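Salmonella plasmid virulence: SpvB (Salmonella typhimurium, PDB 6P0X) is a secreted virulence toxin that probably ADP-ribosylates actin on arginine with NAD(+) as donor, the piece described here being its N-terminal domain. Local coordinates at residues L309-D314 against T320-A325; G40-F45 against D269-Y274; L238-F243 against P256-Q261. All blocks are in the same frame, centred on the assembly; numbering follows the deposited sequence.

Contact 1 of 3, residues L309-D314 against T320-A325; sequences LLLEYD and TQLCAA. With AKR (acrylic acid), chain E.
E312 and A324 face each other across an antiparallel pair of strands, and the backbone of E312 is used at both ends. E312 N donates to A324 O at 2.9 Å in an almost straight bond, N-H...O 177°, although the donor stands well above the carbonyl plane. The carbonyl O of E312 accepts twice. C323 N donates to E312 O at 2.8 Å, within the carbonyl plane, and A324 N supplies the second bond at a tilt. Two residues opposite one is the classic beta bulge, and the register shifts by one here. Beyond it the pairing resumes. D314 N gives a short bond to Q321 O, 2.6 Å, and Q321 N returns one to D314 O.

The bulge turns C323 toward the first strand, with C323 CB 3.6 Å from D314 OD2. On the E312 side of the sheet the glutamate chain runs extended past A324 CB. E312 OE2 lies 3.0 Å from atom O of a bound acrylic acid.

The face with L311, Y313, L322 and A325 is largely apolar. L322 CG is anti to its backbone N (chi1 176°), and chi2 of 84° then turns CD1 over one face of the Y313 ring, off centre, in a CH-pi contact. L322 CD1 also touches L311 CB at 3.7 Å. T320 CG2 meets Y313 CD1 obliquely at 3.5 Å. The Y313 hydroxyl has its partner outside the pair, the backbone O of C286. T320 OG1 bonds weakly to D269.

The two strands, 304-314 and 321-328, form a beta hairpin. Strand 288-293 pairs with the other edge of 304-314, and L18 of strand 16-19 packs on L311 and A325.

Contact 2 of 3, residues G40-F45 against D269-Y274; sequences GGNGPF and DPFSLY
The amide of N42 lies close to the ring of F271, their planes 19° apart, and approaches it obliquely. N42 CG and N42 CB both lie 3.6 Å from F271 CE1. In the plane of the ring, at its edge, sit G43 CA, D269 O and L273 CD2. The contact joins a loop to a two-stranded antiparallel sheet: 40-45 connects strands 33-36 and 49-50, while F271 opens strand 271-273, which pairs with 280-282. The backbone of F271 bonds to L282, and its ring also packs on the L282 side chain.

F271 CG sits between its backbone N and carbonyl carbon (chi1 64°), and the ring is thereby directed at the loop. The ring lies against the G43 backbone, with F271 CZ 3.8 Å from G43 N.

The polar end of N42 is held at both ends of the amide, ND2 and OD1. ND2 donates to D269 OD2. N42 OD1 accepts from G43 N of its own loop at 2.8 Å, but this bond is bent and meets OD1 from the side of its C=O. R267, outside both segments, adds a third bond to the amide, from NH2 to OD1. Through NE the same arginine forms a salt bridge with D269 OD1, and through NH1 it donates to G43 O, so one guanidinium group ties both segments together. The positive charge would be expected to favour an ionised D269.

L273 touches a bound acrylic acid, so strand 271-273 borders that pocket with Q168, M208 and Y276. The bond from N42 ND2 to D269 OD2 is 3.0 Å long and fairly straight, N-H...O 166°. D269 OD2 lies in the N42 amide plane, yet ND2 meets it from above the carboxylate plane.

Contact 3 of 3, residues L238-F243 against P256-Q261; sequences LFTLVF and PAFTAQ
F258 reaches T240 and V242 with the far end of its ring. From CB the side chain leaves the loop with CG anti to the backbone N (chi1 -176°), and this swings the ring toward strand 237-244. CE1 does most of the touching. F258 CE1 lies 3.9 Å from T240 CG2 and 4.0 Å from T240 CB. The same F258 CE1 meets V242 CG2 at 4.1 Å, from an oblique direction. F258 CZ, at the tip, also comes to 4.1 Å from T240 CG2.

T240 CG2 is at the edge of the ring and in its plane, and the two side chains cross at about a right angle. The contact is plain apolar packing of a loop against a strand of an antiparallel sheet. Strand 237-244 pairs with 215-218 and with 288-293, and the loop that carries F258 follows it before strand 271-273. F292 and H294 both meet the F258 ring edge-to-face. H294 also binds the T240 hydroxyl through NE2, which satisfies the one polar atom of that side chain. The backbone O of F258 accepts from R248 NH1, and V242 packs on R248 too.

Along the chain, contact 3 lies between the two segments of contact 2, and contact 1 follows both. Strands 237-244, 288-293, 304-314 and 321-328 pair in that order, all antiparallel, so the strand of contact 3 and both strands of contact 1 belong to one run. The centres of these two contacts are 20 Å apart and their nearest atoms about 7 Å. Contacts 1 and 2 have centres 16 Å apart and do touch: F45 packs against L311 and Y313. Contacts 2 and 3 are more widely spaced, at 25 Å between centres, yet F45 also meets F243. The loop 40-45, early in the chain, thus packs against late strands of this N-terminal domain.

Contact 1 of 3, residues L309-D314 against T320-A325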
# COMPACT_ATOMS: atom_id res chain seq x y z
N LEU A 309 -19.32 -0.70 -0.27
CA LEU A 309 -19.18 -1.78 -1.23
C LEU A 309 -19.00 -3.07 -0.45
O LEU A 309 -17.95 -3.29 0.18
CB LEU A 309 -18.01 -1.53 -2.18
CG LEU A 309 -17.64 -2.70 -3.10
CD1 LEU A 309 -18.79 -3.06 -4.03
CD2 LEU A 309 -16.37 -2.40 -3.90
N LEU A 310 -20.02 -3.93 -0.48
CA LEU A 310 -20.03 -5.19 0.23
C LEU A 310 -19.74 -6.32 -0.74
O LEU A 310 -20.39 -6.42 -1.80
CB LEU A 310 -21.38 -5.43 0.93
CG LEU A 310 -21.40 -6.61 1.91
CD1 LEU A 310 -20.27 -6.50 2.94
CD2 LEU A 310 -22.76 -6.72 2.60
N LEU A 311 -18.77 -7.15 -0.38
CA LEU A 311 -18.29 -8.26 -1.18
C LEU A 311 -18.76 -9.56 -0.55
O LEU A 311 -18.64 -9.75 0.66
CB LEU A 311 -16.77 -8.24 -1.28
CG LEU A 311 -16.13 -6.90 -1.68
CD1 LEU A 311 -14.61 -6.96 -1.53
CD2 LEU A 311 -16.51 -6.51 -3.11
N GLU A 312 -19.30 -10.45 -1.37
CA GLU A 312 -19.71 -11.78 -0.95
C GLU A 312 -18.80 -12.80 -1.62
O GLU A 312 -18.58 -12.75 -2.84
CB GLU A 312 -21.17 -12.06 -1.32
CG GLU A 312 -22.15 -11.03 -0.78
CD GLU A 312 -23.59 -11.35 -1.16
OE1 GLU A 312 -24.00 -12.52 -1.00
OE2 GLU A 312 -24.30 -10.44 -1.61
N TYR A 313 -18.31 -13.75 -0.82
CA TYR A 313 -17.33 -14.74 -1.25
C TYR A 313 -17.90 -16.15 -1.10
O TYR A 313 -18.72 -16.42 -0.23
CB TYR A 313 -16.05 -14.68 -0.41
CG TYR A 313 -15.19 -13.46 -0.62
CD1 TYR A 313 -14.24 -13.43 -1.64
CD2 TYR A 313 -15.30 -12.36 0.21
CE1 TYR A 313 -13.44 -12.32 -1.83
CE2 TYR A 313 -14.51 -11.25 0.03
CZ TYR A 313 -13.58 -11.24 -0.99
OH TYR A 313 -12.78 -10.13 -1.18
N ASP A 314 -17.42 -17.04 -1.96
CA ASP A 314 -17.58 -18.48 -1.75
C ASP A 314 -16.34 -18.91 -0.96
O ASP A 314 -15.25 -19.03 -1.52
CB ASP A 314 -17.69 -19.23 -3.07
CG ASP A 314 -19.02 -19.01 -3.76
OD1 ASP A 314 -20.05 -18.89 -3.06
OD2 ASP A 314 -19.03 -18.95 -5.01
N THR A 320 -10.97 -19.45 -1.94
CA THR A 320 -12.02 -18.46 -1.77
C THR A 320 -12.20 -17.71 -3.08
O THR A 320 -11.23 -17.22 -3.66
CB THR A 320 -11.68 -17.49 -0.64
OG1 THR A 320 -11.69 -18.20 0.61
CG2 THR A 320 -12.70 -16.38 -0.58
N GLN A 321 -13.44 -17.62 -3.54
CA GLN A 321 -13.76 -16.96 -4.80
C GLN A 321 -14.84 -15.92 -4.56
O GLN A 321 -15.86 -16.21 -3.93
CB GLN A 321 -14.25 -17.97 -5.85
CG GLN A 321 -14.45 -17.38 -7.23
CD GLN A 321 -13.14 -17.04 -7.92
OE1 GLN A 321 -12.19 -17.83 -7.88
NE2 GLN A 321 -13.08 -15.88 -8.55
N LEU A 322 -14.62 -14.71 -5.07
CA LEU A 322 -15.63 -13.67 -4.98
C LEU A 322 -16.83 -14.04 -5.83
O LEU A 322 -16.68 -14.40 -7.01
CB LEU A 322 -15.06 -12.32 -5.43
CG LEU A 322 -16.09 -11.18 -5.45
CD1 LEU A 322 -16.21 -10.57 -4.07
CD2 LEU A 322 -15.74 -10.13 -6.49
N CYS A 323 -18.01 -13.97 -5.25
CA CYS A 323 -19.22 -14.34 -5.98
C CYS A 323 -20.18 -13.19 -6.18
O CYS A 323 -20.97 -13.23 -7.14
CB CYS A 323 -19.94 -15.50 -5.27
SG CYS A 323 -20.54 -15.13 -3.61
N ALA A 324 -20.17 -12.16 -5.33
CA ALA A 324 -21.11 -11.06 -5.54
C ALA A 324 -20.55 -9.77 -4.96
O ALA A 324 -19.65 -9.79 -4.13
CB ALA A 324 -22.48 -11.38 -4.92
N ALA A 325 -21.10 -8.65 -5.42
CA ALA A 325 -20.72 -7.35 -4.90
C ALA A 325 -21.87 -6.37 -5.12
O ALA A 325 -22.56 -6.44 -6.14
CB ALA A 325 -19.45 -6.82 -5.57
CA AKR E . -26.90 -13.13 -4.17
CB AKR E . -27.79 -13.67 -4.98
C AKR E . -27.24 -11.87 -3.38
O AKR E . -26.58 -10.81 -3.55
OXT AKR E . -28.18 -11.89 -2.55

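Contact 2 of 3, residues G40-F45 against D269-Y274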
# COMPACT_ATOMS: atom_id res chain seq x y z
N GLY A 40 -5.08 -14.96 -12.52
CA GLY A 40 -4.57 -14.46 -11.26
C GLY A 40 -4.66 -15.50 -10.16
O GLY A 40 -5.55 -16.35 -10.13
N GLY A 41 -3.70 -15.43 -9.24
CA GLY A 41 -3.65 -16.31 -8.09
C GLY A 41 -4.45 -15.78 -6.93
O GLY A 41 -5.30 -14.89 -7.07
N ASN A 42 -4.16 -16.32 -5.75
CA ASN A 42 -4.89 -15.96 -4.54
C ASN A 42 -4.29 -14.70 -3.92
O ASN A 42 -3.17 -14.30 -4.21
CB ASN A 42 -4.86 -17.12 -3.54
CG ASN A 42 -6.12 -17.17 -2.69
OD1 ASN A 42 -6.84 -16.19 -2.56
ND2 ASN A 42 -6.37 -18.33 -2.08
N GLY A 43 -5.07 -14.08 -3.03
CA GLY A 43 -4.67 -12.87 -2.37
C GLY A 43 -5.76 -12.34 -1.46
O GLY A 43 -6.68 -13.08 -1.08
N PRO A 44 -5.69 -11.06 -1.09
CA PRO A 44 -6.67 -10.51 -0.14
C PRO A 44 -8.09 -10.47 -0.68
O PRO A 44 -9.02 -10.23 0.10
CB PRO A 44 -6.15 -9.09 0.14
CG PRO A 44 -4.79 -9.00 -0.48
CD PRO A 44 -4.68 -10.07 -1.51
N PHE A 45 -8.30 -10.69 -1.98
CA PHE A 45 -9.63 -10.71 -2.56
C PHE A 45 -9.97 -12.07 -3.16
O PHE A 45 -10.85 -12.17 -4.01
CB PHE A 45 -9.77 -9.61 -3.62
CG PHE A 45 -9.65 -8.22 -3.06
CD1 PHE A 45 -10.76 -7.56 -2.56
CD2 PHE A 45 -8.43 -7.58 -3.04
CE1 PHE A 45 -10.65 -6.28 -2.05
CE2 PHE A 45 -8.31 -6.29 -2.52
CZ PHE A 45 -9.43 -5.65 -2.02
N ASP A 269 -8.94 -20.39 3.78
CA ASP A 269 -7.91 -20.85 2.85
C ASP A 269 -6.61 -20.06 3.03
O ASP A 269 -6.13 -19.42 2.08
CB ASP A 269 -8.41 -20.76 1.41
CG ASP A 269 -8.74 -19.33 0.99
OD1 ASP A 269 -9.17 -18.52 1.85
OD2 ASP A 269 -8.55 -19.01 -0.20
N PRO A 270 -5.99 -20.11 4.20
CA PRO A 270 -4.73 -19.38 4.39
C PRO A 270 -3.61 -20.02 3.60
O PRO A 270 -3.60 -21.23 3.35
CB PRO A 270 -4.49 -19.47 5.90
CG PRO A 270 -5.15 -20.74 6.30
CD PRO A 270 -6.27 -21.02 5.33
N PHE A 271 -2.65 -19.20 3.19
CA PHE A 271 -1.53 -19.70 2.40
C PHE A 271 -0.31 -18.82 2.65
O PHE A 271 -0.42 -17.70 3.17
CB PHE A 271 -1.86 -19.75 0.90
CG PHE A 271 -2.11 -18.40 0.29
CD1 PHE A 271 -3.37 -17.82 0.36
CD2 PHE A 271 -1.09 -17.71 -0.36
CE1 PHE A 271 -3.61 -16.58 -0.20
CE2 PHE A 271 -1.33 -16.47 -0.93
CZ PHE A 271 -2.58 -15.90 -0.85
N SER A 272 0.85 -19.34 2.26
CA SER A 272 2.11 -18.64 2.47
C SER A 272 2.87 -18.52 1.15
O SER A 272 2.80 -19.40 0.29
CB SER A 272 2.98 -19.37 3.50
OG SER A 272 2.42 -19.25 4.80
N LEU A 273 3.61 -17.42 1.03
CA LEU A 273 4.44 -17.10 -0.12
C LEU A 273 5.90 -17.02 0.32
O LEU A 273 6.19 -16.54 1.42
CB LEU A 273 4.02 -15.78 -0.77
CG LEU A 273 2.55 -15.67 -1.16
CD1 LEU A 273 2.17 -14.23 -1.44
CD2 LEU A 273 2.27 -16.55 -2.38
N TYR A 274 6.81 -17.50 -0.54
CA TYR A 274 8.20 -17.64 -0.16
C TYR A 274 9.22 -17.15 -1.18
O TYR A 274 10.42 -17.33 -0.94
CB TYR A 274 8.52 -19.11 0.15
CG TYR A 274 7.72 -19.73 1.27
CD1 TYR A 274 8.11 -19.58 2.59
CD2 TYR A 274 6.59 -20.50 1.00
CE1 TYR A 274 7.39 -20.15 3.62
CE2 TYR A 274 5.87 -21.08 2.02
CZ TYR A 274 6.27 -20.90 3.33
OH TYR A 274 5.55 -21.48 4.34

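Contact 3 of 3, residues L238-F243 against P256-Q261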
# COMPACT_ATOMS: atom_id res chain seq x y z
N LEU A 238 -10.54 15.16 4.85
CA LEU A 238 -11.97 15.20 4.57
C LEU A 238 -12.53 13.87 4.10
O LEU A 238 -13.73 13.63 4.26
CB LEU A 238 -12.26 16.27 3.51
CG LEU A 238 -11.93 17.71 3.92
CD1 LEU A 238 -12.37 18.70 2.85
CD2 LEU A 238 -12.57 18.05 5.26
N PHE A 239 -11.69 12.99 3.54
CA PHE A 239 -12.15 11.75 2.92
C PHE A 239 -11.30 10.58 3.40
O PHE A 239 -10.07 10.70 3.49
CB PHE A 239 -12.10 11.84 1.39
CG PHE A 239 -12.75 13.08 0.83
CD1 PHE A 239 -14.11 13.28 0.95
CD2 PHE A 239 -11.99 14.05 0.20
CE1 PHE A 239 -14.71 14.42 0.43
CE2 PHE A 239 -12.58 15.19 -0.31
CZ PHE A 239 -13.94 15.37 -0.20
N THR A 240 -11.95 9.46 3.69
CA THR A 240 -11.25 8.24 4.08
C THR A 240 -11.86 7.05 3.36
O THR A 240 -13.04 6.74 3.55
CB THR A 240 -11.31 8.02 5.60
OG1 THR A 240 -10.88 9.21 6.27
CG2 THR A 240 -10.40 6.86 5.99
N LEU A 241 -11.06 6.38 2.55
CA LEU A 241 -11.44 5.11 1.94
C LEU A 241 -10.91 3.98 2.81
O LEU A 241 -9.69 3.85 2.98
CB LEU A 241 -10.90 5.01 0.52
CG LEU A 241 -11.32 3.80 -0.31
CD1 LEU A 241 -12.79 3.88 -0.65
CD2 LEU A 241 -10.48 3.71 -1.58
N VAL A 242 -11.81 3.18 3.37
CA VAL A 242 -11.45 2.14 4.33
C VAL A 242 -11.61 0.78 3.67
O VAL A 242 -12.66 0.48 3.10
CB VAL A 242 -12.31 2.23 5.60
CG1 VAL A 242 -11.99 1.08 6.54
CG2 VAL A 242 -12.09 3.57 6.30
N PHE A 243 -10.56 -0.03 3.74
CA PHE A 243 -10.62 -1.43 3.32
C PHE A 243 -10.75 -2.28 4.58
O PHE A 243 -9.82 -2.35 5.39
CB PHE A 243 -9.38 -1.80 2.51
CG PHE A 243 -9.33 -1.14 1.15
CD1 PHE A 243 -9.00 0.20 1.03
CD2 PHE A 243 -9.59 -1.87 0.00
CE1 PHE A 243 -8.94 0.81 -0.22
CE2 PHE A 243 -9.53 -1.27 -1.24
CZ PHE A 243 -9.21 0.07 -1.35
N PRO A 256 -21.54 -0.38 9.16
CA PRO A 256 -20.24 -0.49 9.84
C PRO A 256 -19.74 0.86 10.36
O PRO A 256 -19.82 1.88 9.68
CB PRO A 256 -19.32 -1.03 8.74
CG PRO A 256 -19.99 -0.70 7.44
CD PRO A 256 -21.42 -0.32 7.69
N ALA A 257 -19.22 0.83 11.59
CA ALA A 257 -18.68 2.02 12.24
C ALA A 257 -17.30 2.35 11.68
O ALA A 257 -16.61 1.51 11.10
CB ALA A 257 -18.59 1.81 13.75
N PHE A 258 -16.89 3.61 11.86
CA PHE A 258 -15.60 4.06 11.34
C PHE A 258 -14.44 3.36 12.04
O PHE A 258 -13.49 2.92 11.39
CB PHE A 258 -15.47 5.58 11.49
CG PHE A 258 -14.20 6.13 10.90
CD1 PHE A 258 -13.98 6.08 9.53
CD2 PHE A 258 -13.23 6.69 11.72
CE1 PHE A 258 -12.81 6.59 8.99
CE2 PHE A 258 -12.05 7.19 11.18
CZ PHE A 258 -11.84 7.15 9.81
N THR A 259 -14.51 3.24 13.37
CA THR A 259 -13.46 2.59 14.15
C THR A 259 -13.87 1.16 14.46
O THR A 259 -14.98 0.92 14.95
CB THR A 259 -13.19 3.36 15.44
OG1 THR A 259 -12.65 4.65 15.13
CG2 THR A 259 -12.19 2.60 16.31
N ALA A 260 -12.98 0.22 14.19
CA ALA A 260 -13.30 -1.19 14.37
C ALA A 260 -13.32 -1.55 15.85
O ALA A 260 -12.42 -1.18 16.61
CB ALA A 260 -12.28 -2.06 13.64
N GLN A 261 -14.37 -2.25 16.27
CA GLN A 261 -14.49 -2.74 17.64
C GLN A 261 -14.03 -4.18 17.80
O GLN A 261 -13.76 -4.61 18.93
CB GLN A 261 -15.93 -2.62 18.13